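Local coordinates for protein DspB (Aggregatibacter actinomycetemcomitans, PDB 1YHT) that probably hydrolyses the N-acetylglucosamine polymer of bacterial biofilms as a family 20 beta-N-acetylhexosaminidase, releasing cells from the matrix, at residues S117-F125 against K141-I151. Residues are numbered along the deposited sequence; the frame is centred on the assembly and turned at random.
Sequences SPNHMTAIF and KSRQVDDEIDI
The cis peptide bond between Ser117 and Pro118 sets the proline against Ile149 and Ile151, just where strand 110-117 of the TIM barrel ends and its chain turns toward helix 122-132. The proline carbonyl points at the loop 141-151 and accepts a hydrogen bond from its backbone: Ile149 N donates to Pro118 O at 3.2 Å. Glu148 CA adds a CA-H...O contact to the same oxygen. The ring, having no polar side-chain atom, suits an apolar seat: Pro118 CB lies 3.6 Å from Ile151 CG2 and also packs on Ile149 CG2. Glu148 runs extended alongside the proline, and its OE2 accepts a hydrogen bond from the backbone of Gly186, tying in a further loop of this barrel face. Two residues on from Pro118, the buried His120 hydrogen-bonds to Asp56 and Glu184 and has no contact with the loop 141-151.

One helical turn past Met121, Phe125 reaches the loop with its ring edge. That edge meets the backbone from Asp147 to Ile149, CZ lying 3.6 Å from Ile149 N, while Met121 SD packs on Ile149 CB. A water bridges the two segments, accepting from Met121 N at the helix N-cap and donating to Asp147 O. Lysine suits the ring face because its methylenes can lie on it while the ammonium goes on to a polar partner: extended beyond CG, Lys141 carries NZ past the ring to Asp146 O and, more weakly, to Asp146 OD1 in a salt bridge, and leaves CE in a CH-pi contact over one face of Phe125, 4.0 Å from the ring centroid.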
ATOM      1  N   SER A 117      -3.786   7.198  -4.269  1.00  8.47           N
ATOM      2  CA  SER A 117      -4.295   8.525  -4.620  1.00  8.26           C
ATOM      3  C   SER A 117      -4.867   9.121  -3.343  1.00  9.54           C
ATOM      4  O   SER A 117      -5.127   8.392  -2.369  1.00  8.76           O
ATOM      5  CB  SER A 117      -5.323   8.477  -5.739  1.00  7.97           C
ATOM      6  OG  SER A 117      -6.643   8.226  -5.286  1.00 11.15           O
ATOM      7  N   PRO A 118      -5.053  10.464  -3.319  1.00  9.43           N
ATOM      8  CA  PRO A 118      -4.780  11.442  -4.368  1.00  9.41           C
ATOM      9  C   PRO A 118      -3.336  11.860  -4.541  1.00  9.26           C
ATOM     10  O   PRO A 118      -3.027  12.512  -5.544  1.00  9.46           O
ATOM     11  CB  PRO A 118      -5.584  12.686  -3.904  1.00 11.03           C
ATOM     12  CG  PRO A 118      -5.699  12.565  -2.494  1.00  9.75           C
ATOM     13  CD  PRO A 118      -5.658  11.085  -2.140  1.00 10.14           C
ATOM     14  N   ASN A 119      -2.478  11.547  -3.570  1.00  8.95           N
ATOM     15  CA  ASN A 119      -1.034  11.823  -3.675  1.00  8.61           C
ATOM     16  C   ASN A 119      -0.326  10.521  -4.138  1.00  8.84           C
ATOM     17  O   ASN A 119      -1.001   9.588  -4.594  1.00  5.87           O
ATOM     18  CB  ASN A 119      -0.541  12.411  -2.328  1.00  8.74           C
ATOM     19  CG  ASN A 119       0.619  13.435  -2.482  1.00 10.21           C
ATOM     20  OD1 ASN A 119       0.473  14.670  -2.200  1.00 13.39           O
ATOM     21  ND2 ASN A 119       1.780  12.939  -2.898  1.00  6.09           N
ATOM     22  N   HIS A 120       1.002  10.451  -4.019  1.00  8.83           N
ATOM     23  CA  HIS A 120       1.746   9.213  -4.279  1.00  9.34           C
ATOM     24  C   HIS A 120       1.364   8.608  -5.648  1.00  9.76           C
ATOM     25  O   HIS A 120       1.186   7.390  -5.805  1.00  9.08           O
ATOM     26  CB  HIS A 120       1.546   8.242  -3.109  1.00  8.62           C
ATOM     27  CG  HIS A 120       2.314   8.618  -1.875  1.00  6.90           C
ATOM     28  ND1 HIS A 120       3.687   8.511  -1.799  1.00  7.51           N
ATOM     29  CD2 HIS A 120       1.909   9.113  -0.674  1.00  6.34           C
ATOM     30  CE1 HIS A 120       4.094   8.933  -0.609  1.00  8.66           C
ATOM     31  NE2 HIS A 120       3.033   9.282   0.104  1.00  6.33           N
ATOM     32  N   MET A 121       1.264   9.476  -6.664  1.00 10.33           N
ATOM     33  CA  MET A 121       0.830   9.022  -7.997  1.00  9.42           C
ATOM     34  C   MET A 121       1.521   9.694  -9.144  1.00  9.36           C
ATOM     35  O   MET A 121       0.991   9.717 -10.254  1.00 10.20           O
ATOM     36  CB  MET A 121      -0.709   9.084  -8.129  1.00 10.32           C
ATOM     37  CG  MET A 121      -1.354  10.426  -7.962  1.00  8.52           C
ATOM     38  SD  MET A 121      -3.151  10.451  -8.148  1.00 10.43           S
ATOM     39  CE  MET A 121      -3.361   9.464  -9.625  1.00  8.60           C
ATOM     40  N   THR A 122       2.728  10.210  -8.917  1.00 10.05           N
ATOM     41  CA  THR A 122       3.455  10.916  -9.971  1.00  9.72           C
ATOM     42  C   THR A 122       3.755  10.044 -11.188  1.00  9.54           C
ATOM     43  O   THR A 122       3.708  10.527 -12.292  1.00  9.52           O
ATOM     44  CB  THR A 122       4.723  11.590  -9.462  1.00  9.32           C
ATOM     45  OG1 THR A 122       4.377  12.408  -8.344  1.00 10.23           O
ATOM     46  CG2 THR A 122       5.333  12.483 -10.532  1.00 12.66           C
ATOM     47  N   ALA A 123       4.068   8.771 -10.991  1.00  9.53           N
ATOM     48  CA  ALA A 123       4.393   7.913 -12.126  1.00  9.53           C
ATOM     49  C   ALA A 123       3.192   7.828 -13.095  1.00  8.79           C
ATOM     50  O   ALA A 123       3.341   7.883 -14.309  1.00  9.44           O
ATOM     51  CB  ALA A 123       4.798   6.536 -11.636  1.00  9.83           C
ATOM     52  N   ILE A 124       2.001   7.691 -12.540  1.00  9.18           N
ATOM     53  CA  ILE A 124       0.773   7.731 -13.341  1.00  9.09           C
ATOM     54  C   ILE A 124       0.684   9.044 -14.123  1.00  9.64           C
ATOM     55  O   ILE A 124       0.417   9.028 -15.307  1.00 10.31           O
ATOM     56  CB  ILE A 124      -0.456   7.580 -12.446  1.00  8.62           C
ATOM     57  CG1 ILE A 124      -0.575   6.122 -11.927  1.00  7.41           C
ATOM     58  CG2 ILE A 124      -1.705   7.972 -13.181  1.00  9.32           C
ATOM     59  CD1 ILE A 124      -1.544   5.941 -10.764  1.00  7.67           C
ATOM     60  N   PHE A 125       0.878  10.174 -13.451  1.00  9.58           N
ATOM     61  CA  PHE A 125       0.879  11.486 -14.146  1.00 10.51           C
ATOM     62  C   PHE A 125       1.862  11.495 -15.328  1.00 10.68           C
ATOM     63  O   PHE A 125       1.556  11.946 -16.438  1.00  9.50           O
ATOM     64  CB  PHE A 125       1.290  12.596 -13.178  1.00 10.96           C
ATOM     65  CG  PHE A 125       0.299  12.866 -12.045  1.00 11.22           C
ATOM     66  CD1 PHE A 125      -1.015  12.496 -12.127  1.00 12.14           C
ATOM     67  CD2 PHE A 125       0.714  13.570 -10.939  1.00 13.83           C
ATOM     68  CE1 PHE A 125      -1.920  12.804 -11.098  1.00 13.31           C
ATOM     69  CE2 PHE A 125      -0.177  13.876  -9.882  1.00 13.85           C
ATOM     70  CZ  PHE A 125      -1.484  13.497  -9.976  1.00 12.61           C
ATOM     71  N   LYS A 141      -5.512  17.276 -12.631  1.00 13.35           N
ATOM     72  CA  LYS A 141      -4.857  17.680 -11.384  1.00 14.07           C
ATOM     73  C   LYS A 141      -5.601  18.715 -10.574  1.00 14.29           C
ATOM     74  O   LYS A 141      -6.385  19.495 -11.108  1.00 13.21           O
ATOM     75  CB  LYS A 141      -3.472  18.239 -11.699  1.00 14.85           C
ATOM     76  CG  LYS A 141      -2.446  17.182 -12.079  1.00 16.88           C
ATOM     77  CD  LYS A 141      -1.086  17.845 -11.935  1.00 19.99           C
ATOM     78  CE  LYS A 141       0.022  16.965 -12.321  1.00 21.74           C
ATOM     79  NZ  LYS A 141       1.249  17.780 -12.198  1.00 21.18           N
ATOM     80  N   SER A 142      -5.319  18.715  -9.261  1.00 14.73           N
ATOM     81  CA  SER A 142      -5.721  19.778  -8.371  1.00 15.08           C
ATOM     82  C   SER A 142      -5.135  21.073  -8.935  1.00 16.36           C
ATOM     83  O   SER A 142      -4.008  21.095  -9.438  1.00 13.49           O
ATOM     84  CB  SER A 142      -5.213  19.473  -6.946  1.00 14.89           C
ATOM     85  OG  SER A 142      -5.431  20.559  -6.053  1.00 14.32           O
ATOM     86  N   ARG A 143      -5.886  22.165  -8.874  1.00 18.30           N
ATOM     87  CA  ARG A 143      -5.307  23.468  -9.303  1.00 20.68           C
ATOM     88  C   ARG A 143      -4.427  24.042  -8.187  1.00 21.26           C
ATOM     89  O   ARG A 143      -3.533  24.863  -8.409  1.00 21.83           O
ATOM     90  CB  ARG A 143      -6.411  24.459  -9.690  1.00 20.94           C
ATOM     91  CG  ARG A 143      -7.224  24.014 -10.889  1.00 25.07           C
ATOM     92  CD  ARG A 143      -8.348  25.023 -11.243  1.00 31.06           C
ATOM     93  NE  ARG A 143      -7.811  26.385 -11.403  1.00 35.38           N
ATOM     94  CZ  ARG A 143      -8.165  27.443 -10.681  1.00 36.71           C
ATOM     95  NH1 ARG A 143      -9.101  27.335  -9.728  1.00 36.68           N
ATOM     96  NH2 ARG A 143      -7.567  28.622 -10.914  1.00 37.67           N
ATOM     97  N   GLN A 144      -4.661  23.532  -6.989  1.00 22.13           N
ATOM     98  CA  GLN A 144      -4.072  24.042  -5.761  1.00 23.44           C
ATOM     99  C   GLN A 144      -2.734  23.379  -5.381  1.00 23.85           C
ATOM    100  O   GLN A 144      -1.848  24.016  -4.831  1.00 22.98           O
ATOM    101  CB  GLN A 144      -5.073  23.752  -4.674  1.00 23.87           C
ATOM    102  CG  GLN A 144      -4.615  23.986  -3.298  1.00 27.39           C
ATOM    103  CD  GLN A 144      -5.783  24.368  -2.457  1.00 28.98           C
ATOM    104  OE1 GLN A 144      -6.787  23.635  -2.409  1.00 31.75           O
ATOM    105  NE2 GLN A 144      -5.716  25.555  -1.858  1.00 31.55           N
ATOM    106  N   VAL A 145      -2.648  22.075  -5.593  1.00 23.82           N
ATOM    107  CA  VAL A 145      -1.424  21.324  -5.340  1.00 24.85           C
ATOM    108  C   VAL A 145      -1.097  20.523  -6.596  1.00 24.67           C
ATOM    109  O   VAL A 145      -1.953  19.787  -7.130  1.00 25.43           O
ATOM    110  CB  VAL A 145      -1.549  20.397  -4.087  1.00 25.49           C
ATOM    111  CG1 VAL A 145      -1.587  21.236  -2.801  1.00 26.72           C
ATOM    112  CG2 VAL A 145      -2.789  19.541  -4.139  1.00 26.66           C
ATOM    113  N   ASP A 146       0.151  20.614  -7.030  1.00 23.81           N
ATOM    114  CA  ASP A 146       0.572  19.990  -8.278  1.00 23.48           C
ATOM    115  C   ASP A 146       0.966  18.504  -8.163  1.00 21.16           C
ATOM    116  O   ASP A 146       1.353  17.886  -9.140  1.00 20.66           O
ATOM    117  CB  ASP A 146       1.733  20.780  -8.865  1.00 24.67           C
ATOM    118  CG  ASP A 146       1.835  20.615 -10.380  1.00 29.38           C
ATOM    119  OD1 ASP A 146       0.788  20.767 -11.092  1.00 32.03           O
ATOM    120  OD2 ASP A 146       2.969  20.301 -10.837  1.00 36.23           O
ATOM    121  N   ASP A 147       0.874  17.931  -6.976  1.00 19.07           N
ATOM    122  CA  ASP A 147       1.214  16.519  -6.798  1.00 17.85           C
ATOM    123  C   ASP A 147      -0.011  15.648  -6.483  1.00 16.80           C
ATOM    124  O   ASP A 147       0.120  14.513  -5.977  1.00 15.75           O
ATOM    125  CB  ASP A 147       2.305  16.368  -5.727  1.00 17.34           C
ATOM    126  CG  ASP A 147       1.895  16.922  -4.364  1.00 17.31           C
ATOM    127  OD1 ASP A 147       0.901  17.677  -4.261  1.00 16.81           O
ATOM    128  OD2 ASP A 147       2.603  16.608  -3.389  1.00 20.44           O
ATOM    129  N   GLU A 148      -1.209  16.172  -6.765  1.00 15.07           N
ATOM    130  CA  GLU A 148      -2.416  15.407  -6.488  1.00 13.29           C
ATOM    131  C   GLU A 148      -3.470  15.521  -7.583  1.00 12.83           C
ATOM    132  O   GLU A 148      -3.641  16.571  -8.214  1.00 11.58           O
ATOM    133  CB  GLU A 148      -3.001  15.807  -5.148  1.00 12.68           C
ATOM    134  CG  GLU A 148      -2.066  15.628  -3.963  1.00 12.04           C
ATOM    135  CD  GLU A 148      -2.755  15.919  -2.644  1.00 13.12           C
ATOM    136  OE1 GLU A 148      -3.974  16.139  -2.643  1.00 14.31           O
ATOM    137  OE2 GLU A 148      -2.096  15.889  -1.594  1.00 10.70           O
ATOM    138  N   ILE A 149      -4.195  14.424  -7.763  1.00 11.36           N
ATOM    139  CA  ILE A 149      -5.378  14.409  -8.592  1.00 11.76           C
ATOM    140  C   ILE A 149      -6.413  15.332  -7.957  1.00 10.91           C
ATOM    141  O   ILE A 149      -6.438  15.496  -6.704  1.00  8.53           O
ATOM    142  CB  ILE A 149      -5.936  12.945  -8.732  1.00 12.56           C
ATOM    143  CG1 ILE A 149      -6.815  12.797  -9.988  1.00 16.96           C
ATOM    144  CG2 ILE A 149      -6.727  12.561  -7.526  1.00 11.62           C
ATOM    145  CD1 ILE A 149      -6.069  12.481 -11.216  1.00 20.86           C
ATOM    146  N   ASP A 150      -7.273  15.932  -8.789  1.00  9.30           N
ATOM    147  CA  ASP A 150      -8.353  16.769  -8.258  1.00  9.18           C
ATOM    148  C   ASP A 150      -9.530  15.949  -7.793  1.00  9.96           C
ATOM    149  O   ASP A 150     -10.373  15.544  -8.604  1.00  9.36           O
ATOM    150  CB  ASP A 150      -8.843  17.752  -9.314  1.00 10.34           C
ATOM    151  CG  ASP A 150      -9.781  18.795  -8.754  1.00 11.68           C
ATOM    152  OD1 ASP A 150     -10.310  18.659  -7.604  1.00 10.90           O
ATOM    153  OD2 ASP A 150     -10.032  19.725  -9.526  1.00 11.97           O
ATOM    154  N   ILE A 151      -9.621  15.744  -6.483  1.00  9.32           N
ATOM    155  CA  ILE A 151     -10.672  14.845  -5.922  1.00 10.87           C
ATOM    156  C   ILE A 151     -12.111  15.416  -6.029  1.00 11.27           C
ATOM    157  O   ILE A 151     -13.137  14.702  -5.794  1.00 12.31           O
ATOM    158  CB  ILE A 151     -10.338  14.490  -4.462  1.00 10.43           C
ATOM    159  CG1 ILE A 151     -10.204  15.765  -3.606  1.00  9.90           C
ATOM    160  CG2 ILE A 151      -9.028  13.642  -4.374  1.00  9.99           C
ATOM    161  CD1 ILE A 151     -10.074  15.471  -2.119  1.00 13.49           C
TER
HETATM  162  O   HOH W   1       1.562  12.351  -6.884  1.00 11.57           O